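Local coordinates for alcohol dehydrogenase (Aeropyrum pernix, PDB 1H2B), which probably catalyses the NAD+-dependent oxidation of alcohols as a zinc-containing dehydrogenase, and binds zinc, the dinucleotide and octanoic acid, at residues Arg20-Glu23 with Leu28-Glu31; His22-Pro27 with Met64-Leu69; Thr56-Val61 with Asp341-Leu346. All coordinates share one frame; numbering follows the deposited sequence.

Contact 1 of 3, residues Arg20-Glu23 with Leu28-Glu31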
loop_
_atom_site.group_PDB
_atom_site.type_symbol
_atom_site.label_atom_id
_atom_site.label_comp_id
_atom_site.label_asym_id
_atom_site.label_seq_id
_atom_site.Cartn_x
_atom_site.Cartn_y
_atom_site.Cartn_z
ATOM N N ARG B 20 6.770 10.123 -42.398
ATOM C CA ARG B 20 5.846 11.132 -41.878
ATOM C C ARG B 20 4.414 10.904 -42.245
ATOM O O ARG B 20 4.113 10.467 -43.356
ATOM C CB ARG B 20 6.252 12.528 -42.310
ATOM C CG ARG B 20 7.751 12.750 -42.204
ATOM C CD ARG B 20 8.108 14.187 -42.372
ATOM N NE ARG B 20 8.031 14.926 -41.114
ATOM C CZ ARG B 20 7.884 16.237 -41.030
ATOM N NH1 ARG B 20 7.769 16.996 -42.135
ATOM N NH2 ARG B 20 7.853 16.799 -39.848
ATOM N N LEU B 21 3.551 11.194 -41.285
ATOM C CA LEU B 21 2.111 11.137 -41.455
ATOM C C LEU B 21 1.649 12.475 -42.018
ATOM O O LEU B 21 1.738 13.485 -41.336
ATOM C CB LEU B 21 1.426 10.875 -40.101
ATOM C CG LEU B 21 -0.063 10.525 -40.077
ATOM C CD1 LEU B 21 -0.385 9.982 -38.705
ATOM C CD2 LEU B 21 -0.970 11.714 -40.373
ATOM N N HIS B 22 1.158 12.459 -43.262
ATOM C CA HIS B 22 0.521 13.631 -43.885
ATOM C C HIS B 22 -0.987 13.522 -43.911
ATOM O O HIS B 22 -1.679 14.514 -43.753
ATOM C CB HIS B 22 0.980 13.811 -45.330
ATOM C CG HIS B 22 2.378 14.315 -45.471
ATOM N ND1 HIS B 22 2.668 15.608 -45.847
ATOM C CD2 HIS B 22 3.570 13.695 -45.293
ATOM C CE1 HIS B 22 3.979 15.759 -45.912
ATOM N NE2 HIS B 22 4.549 14.616 -45.575
ATOM N N GLU B 23 -1.485 12.311 -44.130
ATOM C CA GLU B 23 -2.910 12.061 -44.196
ATOM C C GLU B 23 -3.223 10.738 -43.527
ATOM O O GLU B 23 -2.504 9.753 -43.736
ATOM C CB GLU B 23 -3.387 11.974 -45.657
ATOM C CG GLU B 23 -2.757 12.963 -46.623
ATOM C CD GLU B 23 -2.893 12.539 -48.075
ATOM O OE1 GLU B 23 -1.854 12.303 -48.737
ATOM O OE2 GLU B 23 -4.046 12.452 -48.556
ATOM N N LEU B 28 2.565 6.036 -44.720
ATOM C CA LEU B 28 3.443 7.150 -44.348
ATOM C C LEU B 28 4.304 7.523 -45.554
ATOM O O LEU B 28 4.589 6.681 -46.427
ATOM C CB LEU B 28 4.349 6.772 -43.166
ATOM C CG LEU B 28 3.543 6.354 -41.937
ATOM C CD1 LEU B 28 4.537 5.724 -40.903
ATOM C CD2 LEU B 28 2.731 7.494 -41.315
ATOM N N ARG B 29 4.712 8.788 -45.588
ATOM C CA ARG B 29 5.594 9.266 -46.641
ATOM C C ARG B 29 7.052 9.261 -46.184
ATOM O O ARG B 29 7.376 9.791 -45.108
ATOM C CB ARG B 29 5.124 10.644 -47.122
ATOM C CG ARG B 29 3.830 10.502 -47.934
ATOM C CD ARG B 29 2.752 11.534 -47.681
ATOM N NE ARG B 29 3.095 12.806 -48.306
ATOM C CZ ARG B 29 2.224 13.683 -48.803
ATOM N NH1 ARG B 29 0.914 13.466 -48.774
ATOM N NH2 ARG B 29 2.680 14.804 -49.332
ATOM N N ILE B 30 7.910 8.598 -46.949
ATOM C CA ILE B 30 9.330 8.579 -46.634
ATOM C C ILE B 30 9.926 9.743 -47.411
ATOM O O ILE B 30 9.867 9.747 -48.646
ATOM C CB ILE B 30 9.995 7.227 -47.014
ATOM C CG1 ILE B 30 9.339 6.057 -46.247
ATOM C CG2 ILE B 30 11.484 7.278 -46.760
ATOM C CD1 ILE B 30 9.491 4.714 -46.937
ATOM N N GLU B 31 10.451 10.753 -46.711
ATOM C CA GLU B 31 10.868 11.986 -47.385
ATOM C C GLU B 31 11.948 12.700 -46.607
ATOM O O GLU B 31 12.224 12.348 -45.468
ATOM C CB GLU B 31 9.686 12.919 -47.548
ATOM C CG GLU B 31 9.013 13.352 -46.264
ATOM C CD GLU B 31 7.586 13.773 -46.474
ATOM O OE1 GLU B 31 7.090 13.650 -47.612
ATOM O OE2 GLU B 31 6.951 14.225 -45.504
HETATM O O HOH W 1 7.442 16.795 -44.843
#
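R29 lays its guanidinium flat on one face of the H22 imidazole, the two planes only 11° apart and their centres 3.6 Å from each other. The stack is displaced: NE of R29 stands over the rim of the ring near CD2 and CG, not over its middle. A bend at chi2 and another at chi3 (75°) fold the arginine chain back over the histidine. Its rotation is then steadied from the side, because NH1 of R29 makes a 3.0 Å salt bridge to OE1 of E23, whose carboxylate sits at the guanidinium edge with its own plane turned steeply against it.

The histidine is met quite differently by E31. This carboxylate comes to the ring edge, nearly perpendicular to the imidazole at 88°, and OE2 accepts a straight hydrogen bond from NE2 of H22; the modelled length of 2.4 Å is so short that its exact value is doubtful. OE2 also takes a bond from a water that lies 2.7 Å from NH1 of R20, linking the two side chains without a direct salt bridge. NE of R20 is hydrogen-bonded to T76, and NH2 forms a salt bridge with D134. The carboxylate at the edge would probably favour a protonated H22, whereas the cation over its face would work against it.

Beneath these groups the backbones of R20 and R29 form an antiparallel hydrogen-bonded pair, with R20 N to R29 O at 2.8 Å and R29 N to R20 O at 2.9 Å. L21 points away from the other strand overall, yet its CB meets CD2 of L28 at 3.8 Å. Two adjacent antiparallel strands, 17-21 and 29-32, joined by a short loop, make this a beta hairpin at the edge of a small antiparallel sheet.

Contact 2 of 3, residues His22-Pro27 with Met64-Leu69; sequences HEYNKP and MWHELL. With OCA (octanoic acid (caprylic acid)), chain H.
Y24 reaches across to H66 with one corner of its ring, and these two aromatic side chains carry the contact. CE1 of Y24 stands over one face of the imidazole, displaced toward the rim, 3.8 Å from CG of H66 and equally close to CD2. The rings are tilted by 33° with centroids 5.2 Å apart, an oblique pairing that is neither a stack nor a T-shaped contact. Because CG of H66 lies anti to the backbone N (chi1 -173°), the imidazole is swung toward the tyrosine, and the two side chains meet at about a right angle. The backbones stay well separated, the CA atoms of Y24 and H66 being 9.1 Å apart.

Around this single close spot the contact thins quickly. The phenol oxygen passes H66 at 3.9 Å from both CB and ND1, with no hydrogen bond, and H66 itself is exposed. Y24 is supported by P71 and L73, and belongs to the type II turn E23 to K26.

One residue earlier the packing is of another kind. W65 is buried, its indole set obliquely to the bound octanoic acid, with CH2 of W65 3.8 Å from C4 of the fatty acid. NE1 of W65 is hydrogen-bonded to Y286. W65 thus lines the ligand pocket and, with M64 and L68, meets I295 of the second subunit, while H66 turns to the 22-27 loop.

Chemically, the Y24-H66 pair rests on dispersion and weak aromatic attraction, with neither a hydrogen bond nor a salt bridge between the segments. Its small buried surface of 110 Å², together with the exposure of H66, implies a modest contribution.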
loop_
_atom_site.group_PDB
_atom_site.type_symbol
_atom_site.label_atom_id
_atom_site.label_comp_id
_atom_site.label_asym_id
_atom_site.label_seq_id
_atom_site.Cartn_x
_atom_site.Cartn_y
_atom_site.Cartn_z
ATOM N N HIS B 22 1.158 12.459 -43.262
ATOM C CA HIS B 22 0.521 13.631 -43.885
ATOM C C HIS B 22 -0.987 13.522 -43.911
ATOM O O HIS B 22 -1.679 14.514 -43.753
ATOM C CB HIS B 22 0.980 13.811 -45.330
ATOM C CG HIS B 22 2.378 14.315 -45.471
ATOM N ND1 HIS B 22 2.668 15.608 -45.847
ATOM C CD2 HIS B 22 3.570 13.695 -45.293
ATOM C CE1 HIS B 22 3.979 15.759 -45.912
ATOM N NE2 HIS B 22 4.549 14.616 -45.575
ATOM N N GLU B 23 -1.485 12.311 -44.130
ATOM C CA GLU B 23 -2.910 12.061 -44.196
ATOM C C GLU B 23 -3.223 10.738 -43.527
ATOM O O GLU B 23 -2.504 9.753 -43.736
ATOM C CB GLU B 23 -3.387 11.974 -45.657
ATOM C CG GLU B 23 -2.757 12.963 -46.623
ATOM C CD GLU B 23 -2.893 12.539 -48.075
ATOM O OE1 GLU B 23 -1.854 12.303 -48.737
ATOM O OE2 GLU B 23 -4.046 12.452 -48.556
ATOM N N TYR B 24 -4.326 10.726 -42.793
ATOM C CA TYR B 24 -4.836 9.514 -42.149
ATOM C C TYR B 24 -5.314 8.499 -43.173
ATOM O O TYR B 24 -5.759 8.879 -44.268
ATOM C CB TYR B 24 -5.930 9.867 -41.150
ATOM C CG TYR B 24 -5.419 10.762 -40.046
ATOM C CD1 TYR B 24 -5.838 12.078 -39.914
ATOM C CD2 TYR B 24 -4.460 10.289 -39.136
ATOM C CE1 TYR B 24 -5.346 12.903 -38.892
ATOM C CE2 TYR B 24 -3.974 11.087 -38.143
ATOM C CZ TYR B 24 -4.393 12.386 -38.001
ATOM O OH TYR B 24 -3.894 13.167 -36.989
ATOM N N ASN B 25 -5.185 7.219 -42.813
ATOM C CA ASN B 25 -5.573 6.095 -43.663
ATOM C C ASN B 25 -4.867 5.993 -45.002
ATOM O O ASN B 25 -5.415 5.469 -45.979
ATOM C CB ASN B 25 -7.094 6.051 -43.778
ATOM C CG ASN B 25 -7.734 5.680 -42.476
ATOM O OD1 ASN B 25 -7.405 4.633 -41.891
ATOM N ND2 ASN B 25 -8.628 6.532 -41.984
ATOM N N LYS B 26 -3.616 6.456 -45.012
ATOM C CA LYS B 26 -2.725 6.343 -46.158
ATOM C C LYS B 26 -1.339 5.913 -45.667
ATOM O O LYS B 26 -1.043 6.078 -44.468
ATOM C CB LYS B 26 -2.685 7.686 -46.893
ATOM C CG LYS B 26 -3.643 7.730 -48.099
ATOM C CD LYS B 26 -4.397 9.055 -48.189
ATOM C CE LYS B 26 -5.700 8.918 -48.996
ATOM N NZ LYS B 26 -5.520 8.247 -50.324
ATOM N N PRO B 27 -0.496 5.366 -46.543
ATOM C CA PRO B 27 0.877 5.001 -46.161
ATOM C C PRO B 27 1.631 6.239 -45.643
ATOM O O PRO B 27 1.356 7.371 -46.075
ATOM C CB PRO B 27 1.492 4.522 -47.478
ATOM C CG PRO B 27 0.325 4.150 -48.313
ATOM C CD PRO B 27 -0.763 5.063 -47.966
ATOM N N MET B 64 -7.087 7.515 -34.914
ATOM C CA MET B 64 -7.690 7.312 -33.599
ATOM C C MET B 64 -7.352 8.396 -32.560
ATOM O O MET B 64 -8.120 8.642 -31.606
ATOM C CB MET B 64 -7.319 5.909 -33.092
ATOM C CG MET B 64 -8.261 5.334 -32.057
ATOM S SD MET B 64 -7.665 3.838 -31.308
ATOM C CE MET B 64 -8.154 2.611 -32.523
ATOM N N TRP B 65 -6.204 9.049 -32.739
ATOM C CA TRP B 65 -5.710 10.025 -31.775
ATOM C C TRP B 65 -5.930 11.486 -32.176
ATOM O O TRP B 65 -5.636 12.390 -31.388
ATOM C CB TRP B 65 -4.226 9.815 -31.513
ATOM C CG TRP B 65 -3.929 8.631 -30.657
ATOM C CD1 TRP B 65 -3.515 7.411 -31.082
ATOM C CD2 TRP B 65 -4.036 8.550 -29.237
ATOM N NE1 TRP B 65 -3.320 6.569 -30.015
ATOM C CE2 TRP B 65 -3.635 7.249 -28.866
ATOM C CE3 TRP B 65 -4.406 9.450 -28.238
ATOM C CZ2 TRP B 65 -3.605 6.816 -27.549
ATOM C CZ3 TRP B 65 -4.364 9.020 -26.899
ATOM C CH2 TRP B 65 -3.964 7.709 -26.580
ATOM N N HIS B 66 -6.438 11.696 -33.388
ATOM C CA HIS B 66 -6.684 13.037 -33.929
ATOM C C HIS B 66 -7.526 13.877 -32.952
ATOM O O HIS B 66 -7.061 14.904 -32.430
ATOM C CB HIS B 66 -7.356 12.915 -35.304
ATOM C CG HIS B 66 -7.515 14.215 -36.041
ATOM N ND1 HIS B 66 -6.820 15.363 -35.712
ATOM C CD2 HIS B 66 -8.292 14.541 -37.104
ATOM C CE1 HIS B 66 -7.175 16.340 -36.530
ATOM N NE2 HIS B 66 -8.059 15.866 -37.388
ATOM N N GLU B 67 -8.737 13.404 -32.666
ATOM C CA GLU B 67 -9.610 14.043 -31.683
ATOM C C GLU B 67 -8.885 14.442 -30.376
ATOM O O GLU B 67 -8.963 15.597 -29.959
ATOM C CB GLU B 67 -10.827 13.144 -31.410
ATOM C CG GLU B 67 -11.738 13.590 -30.273
ATOM C CD GLU B 67 -13.004 12.755 -30.176
ATOM O OE1 GLU B 67 -12.925 11.570 -29.781
ATOM O OE2 GLU B 67 -14.087 13.289 -30.493
ATOM N N LEU B 68 -8.159 13.507 -29.757
ATOM C CA LEU B 68 -7.570 13.752 -28.432
ATOM C C LEU B 68 -6.316 14.626 -28.394
ATOM O O LEU B 68 -6.118 15.384 -27.442
ATOM C CB LEU B 68 -7.315 12.441 -27.668
ATOM C CG LEU B 68 -8.529 11.674 -27.100
ATOM C CD1 LEU B 68 -8.109 10.293 -26.620
ATOM C CD2 LEU B 68 -9.213 12.433 -25.963
ATOM N N LEU B 69 -5.467 14.503 -29.413
ATOM C CA LEU B 69 -4.168 15.171 -29.405
ATOM C C LEU B 69 -4.100 16.345 -30.374
ATOM O O LEU B 69 -3.250 17.224 -30.213
ATOM C CB LEU B 69 -3.049 14.180 -29.747
ATOM C CG LEU B 69 -2.915 12.960 -28.834
ATOM C CD1 LEU B 69 -1.811 12.095 -29.367
ATOM C CD2 LEU B 69 -2.680 13.335 -27.364
HETATM C C1 OCA H . 1.897 4.418 -26.757
HETATM C C2 OCA H . 0.556 5.088 -26.420
HETATM C C3 OCA H . 0.767 6.303 -25.501
HETATM C C4 OCA H . -0.417 7.252 -25.415
HETATM C C5 OCA H . -0.010 8.494 -24.624
HETATM C C6 OCA H . -1.217 9.375 -24.311
HETATM C C7 OCA H . -0.886 10.576 -23.431
HETATM C C8 OCA H . -2.151 11.380 -23.189
HETATM O O1 OCA H . 1.950 3.518 -27.640
HETATM O O2 OCA H . 2.932 4.737 -26.136
#

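Contact 3 of 3, residues Thr56-Val61 with Asp341-Leu346. With NAJ (nicotinamide-adenine-dinucleotide (acidic form)), chain I; OCA (octanoic acid (caprylic acid)), chain H.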
loop_
_atom_site.group_PDB
_atom_site.type_symbol
_atom_site.label_atom_id
_atom_site.label_comp_id
_atom_site.label_asym_id
_atom_site.label_seq_id
_atom_site.Cartn_x
_atom_site.Cartn_y
_atom_site.Cartn_z
ATOM N N THR B 56 0.243 1.201 -31.634
ATOM C CA THR B 56 -0.233 2.565 -31.596
ATOM C C THR B 56 0.015 3.305 -32.898
ATOM O O THR B 56 -0.749 4.228 -33.222
ATOM C CB THR B 56 0.442 3.298 -30.450
ATOM O OG1 THR B 56 -0.154 2.826 -29.237
ATOM C CG2 THR B 56 0.177 4.834 -30.526
ATOM N N ASP B 57 1.078 2.924 -33.599
ATOM C CA ASP B 57 1.352 3.539 -34.924
ATOM C C ASP B 57 0.271 3.228 -35.946
ATOM O O ASP B 57 -0.078 4.118 -36.748
ATOM C CB ASP B 57 2.750 3.177 -35.395
ATOM C CG ASP B 57 3.779 3.723 -34.443
ATOM O OD1 ASP B 57 4.761 3.023 -34.099
ATOM O OD2 ASP B 57 3.592 4.863 -33.983
ATOM N N LEU B 58 -0.308 2.032 -35.879
ATOM C CA LEU B 58 -1.468 1.746 -36.723
ATOM C C LEU B 58 -2.667 2.580 -36.309
ATOM O O LEU B 58 -3.371 3.159 -37.151
ATOM C CB LEU B 58 -1.812 0.266 -36.659
ATOM C CG LEU B 58 -0.791 -0.733 -37.185
ATOM C CD1 LEU B 58 -1.185 -2.105 -36.711
ATOM C CD2 LEU B 58 -0.856 -0.651 -38.715
ATOM N N HIS B 59 -2.921 2.659 -35.006
ATOM C CA HIS B 59 -3.972 3.522 -34.506
ATOM C C HIS B 59 -3.761 4.971 -34.943
ATOM O O HIS B 59 -4.722 5.638 -35.313
ATOM C CB HIS B 59 -4.117 3.447 -32.970
ATOM C CG HIS B 59 -4.420 2.074 -32.421
ATOM N ND1 HIS B 59 -5.217 1.147 -33.060
ATOM C CD2 HIS B 59 -4.033 1.492 -31.263
ATOM C CE1 HIS B 59 -5.277 0.042 -32.332
ATOM N NE2 HIS B 59 -4.606 0.245 -31.215
ATOM N N LEU B 60 -2.502 5.457 -34.935
ATOM C CA LEU B 60 -2.225 6.836 -35.336
ATOM C C LEU B 60 -2.591 7.044 -36.799
ATOM O O LEU B 60 -3.297 8.004 -37.118
ATOM C CB LEU B 60 -0.736 7.169 -35.134
ATOM C CG LEU B 60 -0.440 7.546 -33.664
ATOM C CD1 LEU B 60 1.058 7.482 -33.433
ATOM C CD2 LEU B 60 -1.008 8.872 -33.212
ATOM N N VAL B 61 -2.098 6.159 -37.651
ATOM C CA VAL B 61 -2.368 6.268 -39.089
ATOM C C VAL B 61 -3.892 6.189 -39.339
ATOM O O VAL B 61 -4.434 6.915 -40.203
ATOM C CB VAL B 61 -1.608 5.215 -39.876
ATOM C CG1 VAL B 61 -2.052 5.211 -41.353
ATOM C CG2 VAL B 61 -0.125 5.511 -39.831
ATOM N N ASP B 341 5.470 -1.610 -45.230
ATOM C CA ASP B 341 5.360 -3.071 -45.248
ATOM C C ASP B 341 5.268 -3.631 -43.819
ATOM O O ASP B 341 4.490 -4.530 -43.553
ATOM C CB ASP B 341 6.530 -3.713 -45.976
ATOM C CG ASP B 341 6.417 -5.221 -46.026
ATOM O OD1 ASP B 341 5.406 -5.713 -46.564
ATOM O OD2 ASP B 341 7.276 -5.996 -45.541
ATOM N N VAL B 342 6.052 -3.071 -42.899
ATOM C CA VAL B 342 5.995 -3.563 -41.517
ATOM C C VAL B 342 4.645 -3.284 -40.858
ATOM O O VAL B 342 4.104 -4.147 -40.154
ATOM C CB VAL B 342 7.151 -2.971 -40.672
ATOM C CG1 VAL B 342 6.960 -3.293 -39.161
ATOM C CG2 VAL B 342 8.460 -3.507 -41.170
ATOM N N LEU B 343 4.105 -2.083 -41.066
ATOM C CA LEU B 343 2.789 -1.718 -40.544
ATOM C C LEU B 343 1.706 -2.629 -41.128
ATOM O O LEU B 343 0.825 -3.071 -40.419
ATOM C CB LEU B 343 2.466 -0.264 -40.874
ATOM C CG LEU B 343 3.220 0.811 -40.076
ATOM C CD1 LEU B 343 2.973 2.188 -40.687
ATOM C CD2 LEU B 343 2.701 0.784 -38.603
ATOM N N GLU B 344 1.799 -2.929 -42.431
ATOM C CA GLU B 344 0.887 -3.916 -43.005
ATOM C C GLU B 344 0.978 -5.294 -42.303
ATOM O O GLU B 344 -0.067 -5.904 -41.955
ATOM C CB GLU B 344 1.165 -4.042 -44.510
ATOM C CG GLU B 344 0.611 -2.890 -45.342
ATOM C CD GLU B 344 1.212 -2.839 -46.755
ATOM O OE1 GLU B 344 1.461 -3.915 -47.361
ATOM O OE2 GLU B 344 1.445 -1.712 -47.264
ATOM N N ARG B 345 2.190 -5.800 -42.101
ATOM C CA ARG B 345 2.370 -7.087 -41.419
ATOM C C ARG B 345 1.796 -7.024 -40.002
ATOM O O ARG B 345 1.107 -7.934 -39.547
ATOM C CB ARG B 345 3.838 -7.462 -41.358
ATOM C CG ARG B 345 4.435 -7.766 -42.769
ATOM C CD ARG B 345 5.878 -8.149 -42.757
ATOM N NE ARG B 345 6.158 -9.137 -41.714
ATOM C CZ ARG B 345 7.078 -8.986 -40.763
ATOM N NH1 ARG B 345 7.852 -7.895 -40.725
ATOM N NH2 ARG B 345 7.228 -9.935 -39.849
ATOM N N LEU B 346 2.088 -5.924 -39.320
ATOM C CA LEU B 346 1.586 -5.784 -37.936
ATOM C C LEU B 346 0.075 -5.823 -37.882
ATOM O O LEU B 346 -0.496 -6.483 -37.006
ATOM C CB LEU B 346 2.137 -4.505 -37.262
ATOM C CG LEU B 346 1.880 -4.384 -35.742
ATOM C CD1 LEU B 346 2.550 -5.456 -34.930
ATOM C CD2 LEU B 346 2.435 -3.002 -35.326
HETATM P PA NAJ I . 0.660 -6.135 -31.267
HETATM O O1A NAJ I . -0.071 -5.976 -32.572
HETATM O O2A NAJ I . 2.166 -6.445 -31.279
HETATM O O5B NAJ I . 0.078 -7.339 -30.395
HETATM C C5B NAJ I . -1.327 -7.618 -30.312
HETATM C C4B NAJ I . -1.391 -9.102 -29.991
HETATM O O4B NAJ I . -2.768 -9.404 -29.688
HETATM C C3B NAJ I . -0.915 -10.003 -31.131
HETATM O O3B NAJ I . 0.013 -11.000 -30.672
HETATM C C2B NAJ I . -2.257 -10.573 -31.567
HETATM O O2B NAJ I . -2.163 -11.840 -32.237
HETATM C C1B NAJ I . -3.061 -10.669 -30.264
HETATM N N9A NAJ I . -4.511 -10.753 -30.435
HETATM C C8A NAJ I . -5.345 -10.196 -31.415
HETATM N N7A NAJ I . -6.637 -10.519 -31.139
HETATM C C5A NAJ I . -6.638 -11.279 -30.005
HETATM C C6A NAJ I . -7.632 -11.879 -29.271
HETATM N N6A NAJ I . -8.924 -11.841 -29.623
HETATM N N1A NAJ I . -7.289 -12.529 -28.115
HETATM C C2A NAJ I . -5.974 -12.662 -27.704
HETATM N N3A NAJ I . -5.002 -12.090 -28.449
HETATM C C4A NAJ I . -5.333 -11.415 -29.581
HETATM O O3 NAJ I . 0.352 -4.818 -30.432
HETATM P PN NAJ I . 1.284 -4.040 -29.369
HETATM O O1N NAJ I . 2.140 -3.080 -30.057
HETATM O O2N NAJ I . 1.878 -5.016 -28.434
HETATM O O5D NAJ I . 0.160 -3.142 -28.657
HETATM C C5D NAJ I . -0.825 -3.807 -27.869
HETATM C C4D NAJ I . -1.935 -2.827 -27.526
HETATM O O4D NAJ I . -1.424 -1.910 -26.542
HETATM C C3D NAJ I . -2.376 -1.949 -28.696
HETATM O O3D NAJ I . -3.749 -1.576 -28.480
HETATM C C2D NAJ I . -1.487 -0.707 -28.546
HETATM O O2D NAJ I . -1.965 0.453 -29.169
HETATM C C1D NAJ I . -1.535 -0.588 -27.012
HETATM N N1N NAJ I . -0.535 0.246 -26.346
HETATM C C2N NAJ I . -0.902 0.771 -25.142
HETATM C C3N NAJ I . 0.008 1.519 -24.414
HETATM C C7N NAJ I . -0.422 2.142 -23.127
HETATM O O7N NAJ I . 0.502 2.921 -22.539
HETATM N N7N NAJ I . -1.587 1.927 -22.509
HETATM C C4N NAJ I . 1.349 1.745 -24.870
HETATM C C5N NAJ I . 1.711 1.019 -26.040
HETATM C C6N NAJ I . 0.772 0.318 -26.773
HETATM C C1 OCA H . 1.897 4.418 -26.757
HETATM C C2 OCA H . 0.556 5.088 -26.420
HETATM C C3 OCA H . 0.767 6.303 -25.501
HETATM C C4 OCA H . -0.417 7.252 -25.415
HETATM C C5 OCA H . -0.010 8.494 -24.624
HETATM C C6 OCA H . -1.217 9.375 -24.311
HETATM C C7 OCA H . -0.886 10.576 -23.431
HETATM C C8 OCA H . -2.151 11.380 -23.189
HETATM O O1 OCA H . 1.950 3.518 -27.640
HETATM O O2 OCA H . 2.932 4.737 -26.136
#
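L58 and L343 mark the nearest backbone approach of helices 55-61 and 339-347, with CA atoms 6.7 Å apart. The short helical segments cross nearly perpendicularly, at -104°, their axes separated by 10.2 Å, and leucines fill the space between.

The side chains of L58 and L343 slide past each other in opposite directions, CD2 to CD2 at 3.8 Å, and CD2 of L58 also touches the backbone O of L343 at 3.4 Å. CD1 of L58 lies 3.9 Å from CG of L346, whose own CD1 continues to the dinucleotide, 3.6 Å from phosphate oxygen O1A. D57 adds its CB to the L343 side; its OD1 accepts from the backbone N of C54 and its side chain packs on H79, C54 and H79 being zinc ligands.

Away from helix 339-347, T56 and H59 turn polar groups to the ligands. T56 OG1 donates to O1 of octanoic acid at 2.7 Å and is also hydrogen-bonded to the hydroxyl of Y286. Ribose O2D donates to T56 OG1 at 3.0 Å; NE2 of H59 bonds O3D weakly, and its CD2 lies near O2D. This threonine, ribose and histidine grouping is consistent with the proton relay proposed for zinc-dependent alcohol dehydrogenases.

How the contacts relate
The three contacts form a close cluster on one side of the chain's centre, their own centres 11 to 13 Å apart. Contacts 1 and 2 share H22 and E23, so one hairpin supplies both: its strands to contact 1, its connecting turn to contact 2. Helix 55-61 of contact 3 is followed directly by helix 66-69 of contact 2, and N25 N probably bonds to V61 O at 2.7 Å. L28 of contact 1 packs on both V61 and L343 of contact 3. Along the chain contact 1 closes first, whereas contacts 2 and 3 interleave. The outer hairpin is thereby joined through helix 55-61 to the pocket holding octanoic acid and dinucleotide.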